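Local atomic coordinates of pectinesterase (Sitophilus oryzae, PDB entry 4PMH), a protein that hydrolyses the methyl esters of pectin's galacturonan chains, releasing methanol, and so probably helps the rice weevil digest plant cell walls. Residues A[190-201]-A[216-227]; A[5-14]-A[338-348]. All coordinates share one frame; numbering follows the deposited sequence.

Contact 1 (A[190-201]-A[216-227])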
loop_
_atom_site.group_PDB
_atom_site.type_symbol
_atom_site.label_atom_id
_atom_site.label_comp_id
_atom_site.label_asym_id
_atom_site.label_seq_id
_atom_site.Cartn_x
_atom_site.Cartn_y
_atom_site.Cartn_z
ATOM N N ILE A 190 9.283 3.191 -3.470
ATOM C CA ILE A 190 9.135 1.830 -4.000
ATOM C C ILE A 190 9.189 1.933 -5.519
ATOM O O ILE A 190 8.353 2.609 -6.125
ATOM C CB ILE A 190 7.779 1.219 -3.608
ATOM C CG1 ILE A 190 7.594 1.186 -2.103
ATOM C CG2 ILE A 190 7.643 -0.181 -4.180
ATOM C CD1 ILE A 190 7.264 2.519 -1.487
ATOM N N HIS A 191 10.175 1.304 -6.149
ATOM C CA HIS A 191 10.409 1.525 -7.568
ATOM C C HIS A 191 10.631 0.215 -8.299
ATOM O O HIS A 191 11.479 -0.579 -7.900
ATOM C CB HIS A 191 11.592 2.458 -7.753
ATOM C CG HIS A 191 11.958 2.715 -9.182
ATOM N ND1 HIS A 191 11.088 3.286 -10.085
ATOM C CD2 HIS A 191 13.125 2.538 -9.847
ATOM C CE1 HIS A 191 11.690 3.413 -11.256
ATOM N NE2 HIS A 191 12.929 2.971 -11.139
ATOM N N ASN A 192 9.868 -0.014 -9.365
ATOM C CA ASN A 192 10.048 -1.204 -10.185
ATOM C C ASN A 192 9.851 -2.487 -9.370
ATOM O O ASN A 192 10.659 -3.391 -9.408
ATOM C CB ASN A 192 11.423 -1.188 -10.871
ATOM C CG ASN A 192 11.545 -2.244 -11.966
ATOM O OD1 ASN A 192 10.584 -2.531 -12.699
ATOM N ND2 ASN A 192 12.729 -2.841 -12.075
ATOM N N ALA A 193 8.752 -2.553 -8.641
ATOM C CA ALA A 193 8.490 -3.669 -7.760
ATOM C C ALA A 193 7.166 -4.297 -8.097
ATOM O O ALA A 193 6.373 -3.749 -8.885
ATOM C CB ALA A 193 8.501 -3.193 -6.305
ATOM N N ARG A 194 6.938 -5.467 -7.507
ATOM C CA ARG A 194 5.713 -6.217 -7.689
ATOM C C ARG A 194 5.224 -6.601 -6.279
ATOM O O ARG A 194 5.968 -7.212 -5.513
ATOM C CB ARG A 194 5.990 -7.479 -8.543
ATOM C CG ARG A 194 6.565 -7.226 -9.948
ATOM C CD ARG A 194 6.923 -8.503 -10.724
ATOM N NE ARG A 194 5.792 -9.431 -10.851
ATOM C CZ ARG A 194 5.672 -10.630 -10.257
ATOM N NH1 ARG A 194 6.621 -11.144 -9.473
ATOM N NH2 ARG A 194 4.564 -11.346 -10.457
ATOM N N LEU A 195 4.002 -6.217 -5.939
ATOM C CA LEU A 195 3.444 -6.416 -4.618
ATOM C C LEU A 195 2.187 -7.279 -4.785
ATOM O O LEU A 195 1.247 -6.866 -5.460
ATOM C CB LEU A 195 3.152 -5.043 -3.961
ATOM C CG LEU A 195 4.322 -4.042 -3.946
ATOM C CD1 LEU A 195 3.853 -2.677 -3.476
ATOM C CD2 LEU A 195 5.456 -4.553 -3.066
ATOM N N LEU A 196 2.195 -8.495 -4.215
ATOM C CA LEU A 196 1.228 -9.526 -4.573
ATOM C C LEU A 196 0.469 -10.062 -3.360
ATOM O O LEU A 196 1.050 -10.435 -2.360
ATOM C CB LEU A 196 1.916 -10.711 -5.265
ATOM C CG LEU A 196 3.030 -10.453 -6.297
ATOM C CD1 LEU A 196 3.684 -11.763 -6.718
ATOM C CD2 LEU A 196 2.528 -9.688 -7.508
ATOM N N GLY A 197 -0.835 -10.110 -3.471
ATOM C CA GLY A 197 -1.631 -10.609 -2.392
ATOM C C GLY A 197 -3.056 -10.696 -2.837
ATOM O O GLY A 197 -3.342 -10.760 -4.034
ATOM N N HIS A 198 -3.949 -10.707 -1.860
ATOM C CA HIS A 198 -5.364 -10.722 -2.150
ATOM C C HIS A 198 -6.045 -9.633 -1.356
ATOM O O HIS A 198 -6.283 -8.547 -1.903
ATOM C CB HIS A 198 -5.930 -12.107 -1.917
ATOM C CG HIS A 198 -5.611 -13.038 -3.031
ATOM N ND1 HIS A 198 -4.475 -13.815 -3.045
ATOM C CD2 HIS A 198 -6.235 -13.257 -4.209
ATOM C CE1 HIS A 198 -4.419 -14.485 -4.180
ATOM N NE2 HIS A 198 -5.478 -14.167 -4.901
ATOM N N GLN A 199 -6.327 -9.886 -0.081
ATOM C CA GLN A 199 -6.910 -8.872 0.794
ATOM C C GLN A 199 -5.800 -8.192 1.591
ATOM O O GLN A 199 -5.025 -8.872 2.235
ATOM C CB GLN A 199 -7.917 -9.528 1.740
ATOM C CG GLN A 199 -8.734 -8.565 2.569
ATOM C CD GLN A 199 -9.926 -9.235 3.265
ATOM O OE1 GLN A 199 -10.261 -10.400 2.999
ATOM N NE2 GLN A 199 -10.566 -8.504 4.156
ATOM N N ASP A 200 -5.741 -6.852 1.560
ATOM C CA ASP A 200 -4.778 -6.064 2.349
ATOM C C ASP A 200 -3.329 -6.210 1.882
ATOM O O ASP A 200 -2.386 -6.085 2.663
ATOM C CB ASP A 200 -4.883 -6.366 3.856
ATOM C CG ASP A 200 -6.238 -5.974 4.449
ATOM O OD1 ASP A 200 -7.067 -5.352 3.771
ATOM O OD2 ASP A 200 -6.459 -6.293 5.616
ATOM N N THR A 201 -3.155 -6.444 0.592
ATOM C CA THR A 201 -1.811 -6.552 0.017
ATOM C C THR A 201 -0.837 -5.461 0.473
ATOM O O THR A 201 0.249 -5.771 0.974
ATOM C CB THR A 201 -1.876 -6.594 -1.517
ATOM O OG1 THR A 201 -2.771 -7.637 -1.925
ATOM C CG2 THR A 201 -0.494 -6.768 -2.135
ATOM N N TYR A 216 5.566 5.513 -5.023
ATOM C CA TYR A 216 5.570 4.304 -5.824
ATOM C C TYR A 216 5.699 4.659 -7.299
ATOM O O TYR A 216 4.894 5.374 -7.822
ATOM C CB TYR A 216 4.259 3.555 -5.624
ATOM C CG TYR A 216 4.083 3.072 -4.217
ATOM C CD1 TYR A 216 3.722 3.946 -3.186
ATOM C CD2 TYR A 216 4.310 1.742 -3.901
ATOM C CE1 TYR A 216 3.587 3.488 -1.873
ATOM C CE2 TYR A 216 4.178 1.282 -2.617
ATOM C CZ TYR A 216 3.822 2.154 -1.604
ATOM O OH TYR A 216 3.707 1.651 -0.335
ATOM N N THR A 217 6.714 4.125 -7.958
ATOM C CA THR A 217 6.926 4.327 -9.379
ATOM C C THR A 217 7.135 2.991 -10.056
ATOM O O THR A 217 7.798 2.111 -9.503
ATOM C CB THR A 217 8.168 5.205 -9.641
ATOM O OG1 THR A 217 9.236 4.785 -8.795
ATOM C CG2 THR A 217 7.855 6.641 -9.343
ATOM N N ASN A 218 6.557 2.846 -11.248
ATOM C CA ASN A 218 6.740 1.673 -12.074
ATOM C C ASN A 218 6.514 0.374 -11.333
ATOM O O ASN A 218 7.255 -0.554 -11.479
ATOM C CB ASN A 218 8.119 1.710 -12.719
ATOM C CG ASN A 218 8.338 2.980 -13.511
ATOM O OD1 ASN A 218 8.533 4.058 -12.949
ATOM N ND2 ASN A 218 8.264 2.870 -14.817
ATOM N N THR A 219 5.440 0.324 -10.564
ATOM C CA THR A 219 5.205 -0.768 -9.654
ATOM C C THR A 219 3.833 -1.411 -9.917
ATOM O O THR A 219 2.837 -0.725 -10.230
ATOM C CB THR A 219 5.402 -0.260 -8.208
ATOM O OG1 THR A 219 6.806 -0.042 -7.989
ATOM C CG2 THR A 219 4.868 -1.249 -7.159
ATOM N N TYR A 220 3.828 -2.740 -9.798
ATOM C CA TYR A 220 2.692 -3.610 -10.055
ATOM C C TYR A 220 2.136 -4.115 -8.716
ATOM O O TYR A 220 2.870 -4.687 -7.898
ATOM C CB TYR A 220 3.141 -4.824 -10.900
ATOM C CG TYR A 220 2.060 -5.864 -11.117
ATOM C CD1 TYR A 220 1.130 -5.729 -12.155
ATOM C CD2 TYR A 220 1.946 -6.974 -10.276
ATOM C CE1 TYR A 220 0.140 -6.680 -12.359
ATOM C CE2 TYR A 220 0.944 -7.928 -10.468
ATOM C CZ TYR A 220 0.050 -7.780 -11.506
ATOM O OH TYR A 220 -0.955 -8.703 -11.686
ATOM N N ILE A 221 0.843 -3.922 -8.509
ATOM C CA ILE A 221 0.210 -4.238 -7.259
ATOM C C ILE A 221 -1.084 -5.006 -7.536
ATOM O O ILE A 221 -1.940 -4.521 -8.288
ATOM C CB ILE A 221 -0.121 -2.945 -6.450
ATOM C CG1 ILE A 221 1.108 -2.042 -6.332
ATOM C CG2 ILE A 221 -0.671 -3.293 -5.070
ATOM C CD1 ILE A 221 0.803 -0.649 -5.857
ATOM N N GLU A 222 -1.233 -6.186 -6.928
ATOM C CA GLU A 222 -2.437 -6.976 -7.131
ATOM C C GLU A 222 -3.092 -7.420 -5.846
ATOM O O GLU A 222 -2.448 -7.567 -4.821
ATOM C CB GLU A 222 -2.196 -8.203 -8.050
ATOM C CG GLU A 222 -1.162 -9.209 -7.595
ATOM C CD GLU A 222 -1.012 -10.429 -8.532
ATOM O OE1 GLU A 222 -0.875 -11.539 -7.979
ATOM O OE2 GLU A 222 -1.016 -10.297 -9.787
ATOM N N GLY A 223 -4.386 -7.667 -5.952
ATOM C CA GLY A 223 -5.203 -8.095 -4.839
ATOM C C GLY A 223 -6.647 -8.158 -5.277
ATOM O O GLY A 223 -6.949 -8.110 -6.467
ATOM N N ASP A 224 -7.539 -8.262 -4.314
ATOM C CA ASP A 224 -8.949 -8.247 -4.605
ATOM C C ASP A 224 -9.756 -7.363 -3.672
ATOM O O ASP A 224 -10.680 -6.739 -4.140
ATOM C CB ASP A 224 -9.534 -9.662 -4.671
ATOM C CG ASP A 224 -9.199 -10.527 -3.458
ATOM O OD1 ASP A 224 -8.940 -10.014 -2.338
ATOM O OD2 ASP A 224 -9.214 -11.772 -3.644
ATOM N N ILE A 225 -9.402 -7.285 -2.385
ATOM C CA ILE A 225 -10.154 -6.494 -1.406
ATOM C C ILE A 225 -9.244 -5.600 -0.552
ATOM O O ILE A 225 -8.321 -6.081 0.141
ATOM C CB ILE A 225 -10.969 -7.414 -0.466
ATOM C CG1 ILE A 225 -12.087 -8.123 -1.244
ATOM C CG2 ILE A 225 -11.541 -6.642 0.733
ATOM C CD1 ILE A 225 -13.388 -7.355 -1.314
ATOM N N ASP A 226 -9.529 -4.295 -0.580
ATOM C CA ASP A 226 -8.754 -3.303 0.184
ATOM C C ASP A 226 -7.262 -3.526 -0.007
ATOM O O ASP A 226 -6.496 -3.468 0.948
ATOM C CB ASP A 226 -9.099 -3.346 1.694
ATOM C CG ASP A 226 -10.582 -3.179 1.984
ATOM O OD1 ASP A 226 -11.372 -2.728 1.111
ATOM O OD2 ASP A 226 -10.982 -3.501 3.130
ATOM N N PHE A 227 -6.836 -3.815 -1.231
ATOM C CA PHE A 227 -5.429 -4.211 -1.425
ATOM C C PHE A 227 -4.429 -3.070 -1.483
ATOM O O PHE A 227 -3.199 -3.290 -1.559
ATOM C CB PHE A 227 -5.257 -5.261 -2.543
ATOM C CG PHE A 227 -5.501 -4.787 -3.949
ATOM C CD1 PHE A 227 -6.751 -4.956 -4.557
ATOM C CD2 PHE A 227 -4.451 -4.284 -4.717
ATOM C CE1 PHE A 227 -6.944 -4.590 -5.888
ATOM C CE2 PHE A 227 -4.650 -3.918 -6.027
ATOM C CZ PHE A 227 -5.890 -4.093 -6.626
HETATM O O HOH W 1 9.605 5.529 -6.276
HETATM O O HOH W 2 7.103 -3.731 -11.857
HETATM O O HOH W 3 -1.898 -12.503 -5.623
HETATM O O HOH W 4 -9.459 -5.106 4.711
#
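Two successive coils of the right-handed parallel beta-helix lie in register here, Ile190 beside Tyr216, Arg194 beside Tyr220 and Leu195 beside Ile221. The backbones of strands 194-196 and 220-223 run 7° from parallel, joined by bonds such as Leu195 N to Tyr220 O (2.7 Å). Both chains bend at matching asparagines, Asn192 and Asn218, each in a left-handed backbone conformation. At this corner His191 ND1 meets Thr217 OG1 edge-on at 2.7 Å, a hydrogen bond in which either may donate. Thr219 OG1 works twice: it receives Ala193 N and donates to Thr217 O from above that carbonyl's plane.

On the interior side, Ile190 and Tyr216 point the same way. With its CG1 anti to the carbonyl carbon (chi1 -58°), Ile190 lays CD1 over one face of the ring, 3.6 Å from the centroid, a CH-pi contact. Leu195 CD1 comes to the edge of the same ring. Leu202 and Leu181 extend this filling of the coil. On the other side of the sheet Leu196 CD2 sits against the edge of the Tyr220 ring and 3.7 Å from Glu222 CG.

Past strand 194-196, Thr201 OG1 donates to Glu222 O (2.9 Å) in the carbonyl plane, on a lone pair, while His198 O takes Asp224 N from above its plane. Asp200 N donates a hydrogen bond to Ile225 O (3.0 Å), next to the two acids: OD1 of Asp200 and OD2 of Asp226 stand 4.4 Å apart, bridged by a water that donates to both. Arg290 forms a salt bridge with Asp226. By similarity Asp200 is the proton donor, Asp226 the nucleophile and Gln199 the transition-state stabiliser, the paired-aspartate active site of pectin methylesterases carried on neighbouring beta-helix coils.

Contact 2 (A[5-14]-A[338-348])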
loop_
_atom_site.group_PDB
_atom_site.type_symbol
_atom_site.label_atom_id
_atom_site.label_comp_id
_atom_site.label_asym_id
_atom_site.label_seq_id
_atom_site.Cartn_x
_atom_site.Cartn_y
_atom_site.Cartn_z
ATOM N N PRO A 5 -18.745 18.986 -12.541
ATOM C CA PRO A 5 -18.345 18.367 -11.273
ATOM C C PRO A 5 -18.705 16.885 -11.078
ATOM O O PRO A 5 -18.447 16.348 -9.982
ATOM C CB PRO A 5 -19.085 19.217 -10.233
ATOM C CG PRO A 5 -20.322 19.627 -10.932
ATOM C CD PRO A 5 -19.831 19.965 -12.329
ATOM N N GLY A 6 -19.261 16.219 -12.094
ATOM C CA GLY A 6 -19.560 14.783 -11.997
ATOM C C GLY A 6 -20.935 14.517 -11.423
ATOM O O GLY A 6 -21.787 15.426 -11.380
ATOM N N THR A 7 -21.174 13.275 -11.000
ATOM C CA THR A 7 -22.413 12.914 -10.319
ATOM C C THR A 7 -22.164 12.645 -8.837
ATOM O O THR A 7 -21.037 12.442 -8.418
ATOM C CB THR A 7 -23.054 11.649 -10.931
ATOM O OG1 THR A 7 -22.262 10.498 -10.626
ATOM C CG2 THR A 7 -23.164 11.780 -12.462
ATOM N N ALA A 8 -23.243 12.620 -8.062
ATOM C CA ALA A 8 -23.189 12.269 -6.651
ATOM C C ALA A 8 -22.536 10.893 -6.404
ATOM O O ALA A 8 -21.999 10.661 -5.310
ATOM C CB ALA A 8 -24.605 12.303 -6.059
ATOM N N SER A 9 -22.586 9.991 -7.392
ATOM C CA SER A 9 -21.960 8.661 -7.277
ATOM C C SER A 9 -20.551 8.617 -7.886
ATOM O O SER A 9 -19.791 7.691 -7.638
ATOM C CB SER A 9 -22.827 7.595 -7.922
ATOM O OG SER A 9 -23.999 7.387 -7.146
ATOM N N ARG A 10 -20.201 9.643 -8.658
ATOM C CA ARG A 10 -18.899 9.694 -9.306
ATOM C C ARG A 10 -18.452 11.122 -9.572
ATOM O O ARG A 10 -18.512 11.614 -10.713
ATOM C CB ARG A 10 -18.921 8.886 -10.598
ATOM C CG ARG A 10 -17.520 8.637 -11.129
ATOM C CD ARG A 10 -17.480 7.631 -12.266
ATOM N NE ARG A 10 -16.098 7.308 -12.593
ATOM C CZ ARG A 10 -15.698 6.362 -13.438
ATOM N NH1 ARG A 10 -16.582 5.602 -14.100
ATOM N NH2 ARG A 10 -14.391 6.184 -13.636
ATOM N N PRO A 11 -17.998 11.804 -8.507
ATOM C CA PRO A 11 -17.562 13.187 -8.633
ATOM C C PRO A 11 -16.238 13.316 -9.360
ATOM O O PRO A 11 -15.352 12.462 -9.222
ATOM C CB PRO A 11 -17.455 13.677 -7.186
ATOM C CG PRO A 11 -17.488 12.465 -6.323
ATOM C CD PRO A 11 -18.029 11.324 -7.114
ATOM N N ILE A 12 -16.133 14.376 -10.144
ATOM C CA ILE A 12 -14.970 14.661 -10.965
ATOM C C ILE A 12 -14.474 16.059 -10.648
ATOM O O ILE A 12 -15.250 16.997 -10.609
ATOM C CB ILE A 12 -15.320 14.604 -12.482
ATOM C CG1 ILE A 12 -15.937 13.257 -12.850
ATOM C CG2 ILE A 12 -14.104 14.942 -13.348
ATOM C CD1 ILE A 12 -15.048 12.040 -12.648
ATOM N N LEU A 13 -13.178 16.197 -10.442
ATOM C CA LEU A 13 -12.568 17.500 -10.196
ATOM C C LEU A 13 -12.666 18.415 -11.424
ATOM O O LEU A 13 -12.570 17.960 -12.567
ATOM C CB LEU A 13 -11.092 17.334 -9.847
ATOM C CG LEU A 13 -10.703 16.554 -8.578
ATOM C CD1 LEU A 13 -9.188 16.544 -8.422
ATOM C CD2 LEU A 13 -11.357 17.105 -7.326
ATOM N N THR A 14 -12.811 19.704 -11.168
ATOM C CA THR A 14 -12.703 20.709 -12.208
ATOM C C THR A 14 -11.255 20.881 -12.596
ATOM O O THR A 14 -10.353 20.527 -11.827
ATOM C CB THR A 14 -13.265 22.061 -11.742
ATOM O OG1 THR A 14 -12.458 22.603 -10.686
ATOM C CG2 THR A 14 -14.697 21.908 -11.250
ATOM N N TYR A 338 -21.547 5.504 0.926
ATOM C CA TYR A 338 -20.751 6.391 0.062
ATOM C C TYR A 338 -21.587 7.627 -0.282
ATOM O O TYR A 338 -22.767 7.498 -0.658
ATOM C CB TYR A 338 -20.275 5.714 -1.233
ATOM C CG TYR A 338 -19.629 6.754 -2.133
ATOM C CD1 TYR A 338 -18.395 7.306 -1.809
ATOM C CD2 TYR A 338 -20.293 7.245 -3.260
ATOM C CE1 TYR A 338 -17.837 8.316 -2.582
ATOM C CE2 TYR A 338 -19.746 8.254 -4.034
ATOM C CZ TYR A 338 -18.525 8.783 -3.708
ATOM O OH TYR A 338 -17.995 9.768 -4.506
ATOM N N SER A 339 -20.992 8.810 -0.124
ATOM C CA SER A 339 -21.653 10.056 -0.521
ATOM C C SER A 339 -20.671 10.971 -1.273
ATOM O O SER A 339 -19.671 11.422 -0.714
ATOM C CB SER A 339 -22.224 10.767 0.708
ATOM O OG SER A 339 -23.027 11.895 0.353
ATOM N N GLY A 340 -20.969 11.233 -2.537
ATOM C CA GLY A 340 -20.119 12.090 -3.377
ATOM C C GLY A 340 -20.720 13.480 -3.501
ATOM O O GLY A 340 -21.934 13.651 -3.653
ATOM N N ASN A 341 -19.859 14.479 -3.425
ATOM C CA ASN A 341 -20.273 15.853 -3.528
ATOM C C ASN A 341 -20.013 16.359 -4.935
ATOM O O ASN A 341 -18.879 16.642 -5.325
ATOM C CB ASN A 341 -19.527 16.729 -2.506
ATOM C CG ASN A 341 -20.105 18.127 -2.417
ATOM O OD1 ASN A 341 -20.975 18.496 -3.216
ATOM N ND2 ASN A 341 -19.653 18.902 -1.431
ATOM N N ASN A 342 -21.078 16.444 -5.706
ATOM C CA ASN A 342 -20.973 16.922 -7.076
ATOM C C ASN A 342 -21.512 18.341 -7.284
ATOM O O ASN A 342 -21.900 18.676 -8.401
ATOM C CB ASN A 342 -21.658 15.944 -8.044
ATOM C CG ASN A 342 -23.176 15.960 -7.922
ATOM O OD1 ASN A 342 -23.715 16.003 -6.822
ATOM N ND2 ASN A 342 -23.867 15.913 -9.053
ATOM N N ALA A 343 -21.528 19.158 -6.229
ATOM C CA ALA A 343 -21.921 20.552 -6.365
ATOM C C ALA A 343 -20.873 21.292 -7.156
ATOM O O ALA A 343 -19.689 20.985 -7.048
ATOM C CB ALA A 343 -22.082 21.202 -5.008
ATOM N N ASN A 344 -21.300 22.280 -7.934
ATOM C CA ASN A 344 -20.370 23.018 -8.778
ATOM C C ASN A 344 -19.393 23.780 -7.920
ATOM O O ASN A 344 -18.217 23.854 -8.256
ATOM C CB ASN A 344 -21.095 23.963 -9.746
ATOM C CG ASN A 344 -21.997 23.218 -10.718
ATOM O OD1 ASN A 344 -21.592 22.867 -11.839
ATOM N ND2 ASN A 344 -23.231 22.967 -10.294
ATOM N N SER A 345 -19.864 24.312 -6.796
ATOM C CA SER A 345 -18.961 24.869 -5.791
ATOM C C SER A 345 -18.946 23.976 -4.561
ATOM O O SER A 345 -19.989 23.514 -4.107
ATOM C CB SER A 345 -19.376 26.287 -5.422
ATOM O OG SER A 345 -19.414 27.122 -6.587
ATOM N N ARG A 346 -17.756 23.724 -4.025
ATOM C CA ARG A 346 -17.606 22.731 -2.962
ATOM C C ARG A 346 -16.259 22.854 -2.281
ATOM O O ARG A 346 -15.324 23.454 -2.821
ATOM C CB ARG A 346 -17.747 21.306 -3.539
ATOM C CG ARG A 346 -16.759 21.014 -4.664
ATOM C CD ARG A 346 -16.918 19.626 -5.303
ATOM N NE ARG A 346 -16.123 19.570 -6.523
ATOM C CZ ARG A 346 -16.319 18.719 -7.524
ATOM N NH1 ARG A 346 -17.276 17.787 -7.472
ATOM N NH2 ARG A 346 -15.567 18.840 -8.603
ATOM N N ASP A 347 -16.178 22.261 -1.095
ATOM C CA ASP A 347 -14.905 22.069 -0.388
ATOM C C ASP A 347 -14.484 20.605 -0.501
ATOM O O ASP A 347 -15.128 19.719 0.060
ATOM C CB ASP A 347 -15.100 22.448 1.077
ATOM C CG ASP A 347 -13.870 22.198 1.961
ATOM O OD1 ASP A 347 -12.717 21.955 1.485
ATOM O OD2 ASP A 347 -14.106 22.285 3.194
ATOM N N LEU A 348 -13.383 20.351 -1.193
ATOM C CA LEU A 348 -12.958 18.965 -1.422
ATOM C C LEU A 348 -12.465 18.290 -0.138
ATOM O O LEU A 348 -12.258 17.066 -0.106
ATOM C CB LEU A 348 -11.878 18.898 -2.507
ATOM C CG LEU A 348 -12.275 19.427 -3.899
ATOM C CD1 LEU A 348 -11.031 19.581 -4.749
ATOM C CD2 LEU A 348 -13.278 18.523 -4.596
#
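Arg346 reaches across to the N-terminal segment with its guanidinium and takes hold of two carbonyls there. NH2 donates to Ile12 O at 2.7 Å, the oxygen lying in the guanidinium plane although the donor stands above the carbonyl's own plane. NH1 donates to Pro5 O (3.1 Å) on a lone pair, and CB of Pro5 rests over one face of the group. Asn342 adds a third bond, ND2 to Gly6 O at 3.2 Å; its CG lies between the backbone N and the carbonyl carbon (chi1 71°), which sets the amide against the Thr7-Ala8 peptide.

Gly6 lies in a small, weakly bonded beta hairpin, strands 6-7 and 10-11, with a type I turn from Thr7 to Arg10; Pro5 and Ile12 flank it, and Pro5 O also accepts from Ile12 N. Further along, Tyr338 OH points at Pro11 CD, 3.0 Å away and near the ring plane, while Leu13 CD2 meets both methyls of Leu348, each at 3.6 Å.

Within its own segment the guanidinium is steadied by Asn341 O, which accepts from Arg346 NH1 in the guanidinium plane (2.9 Å), and beyond it by a salt bridge from NH2 to Glu17. A leucine in its place would probably leave Ile12 O, Asn341 O and Glu17 without this partner, with Pro5 O keeping only its bond from Ile12 N among those described. Farther out, Trp357 of strand 355-359 backs Pro11, Leu13 and Leu348.

How the contacts relate
Contact 2 joins the N-terminal region, segment 5-14, to a loop late in the chain, between strands 329-330 and 355-359, and contact 1 falls within the long run of sequence between them. Their centres are about 28 Å apart and their nearest atoms about 12 Å, so they do not touch. Contact 1 sits in the middle of the beta-helix, on inner strands of two parallel sheets. Contact 2 lies toward one end, packed through Pro11, Ile12, Leu13 and Leu348 against 355-359, one of the two outermost strands of the sheet that also holds 188-191 and 213-217. That sheet links them, while the catalytic residues inferred by similarity occupy central coils.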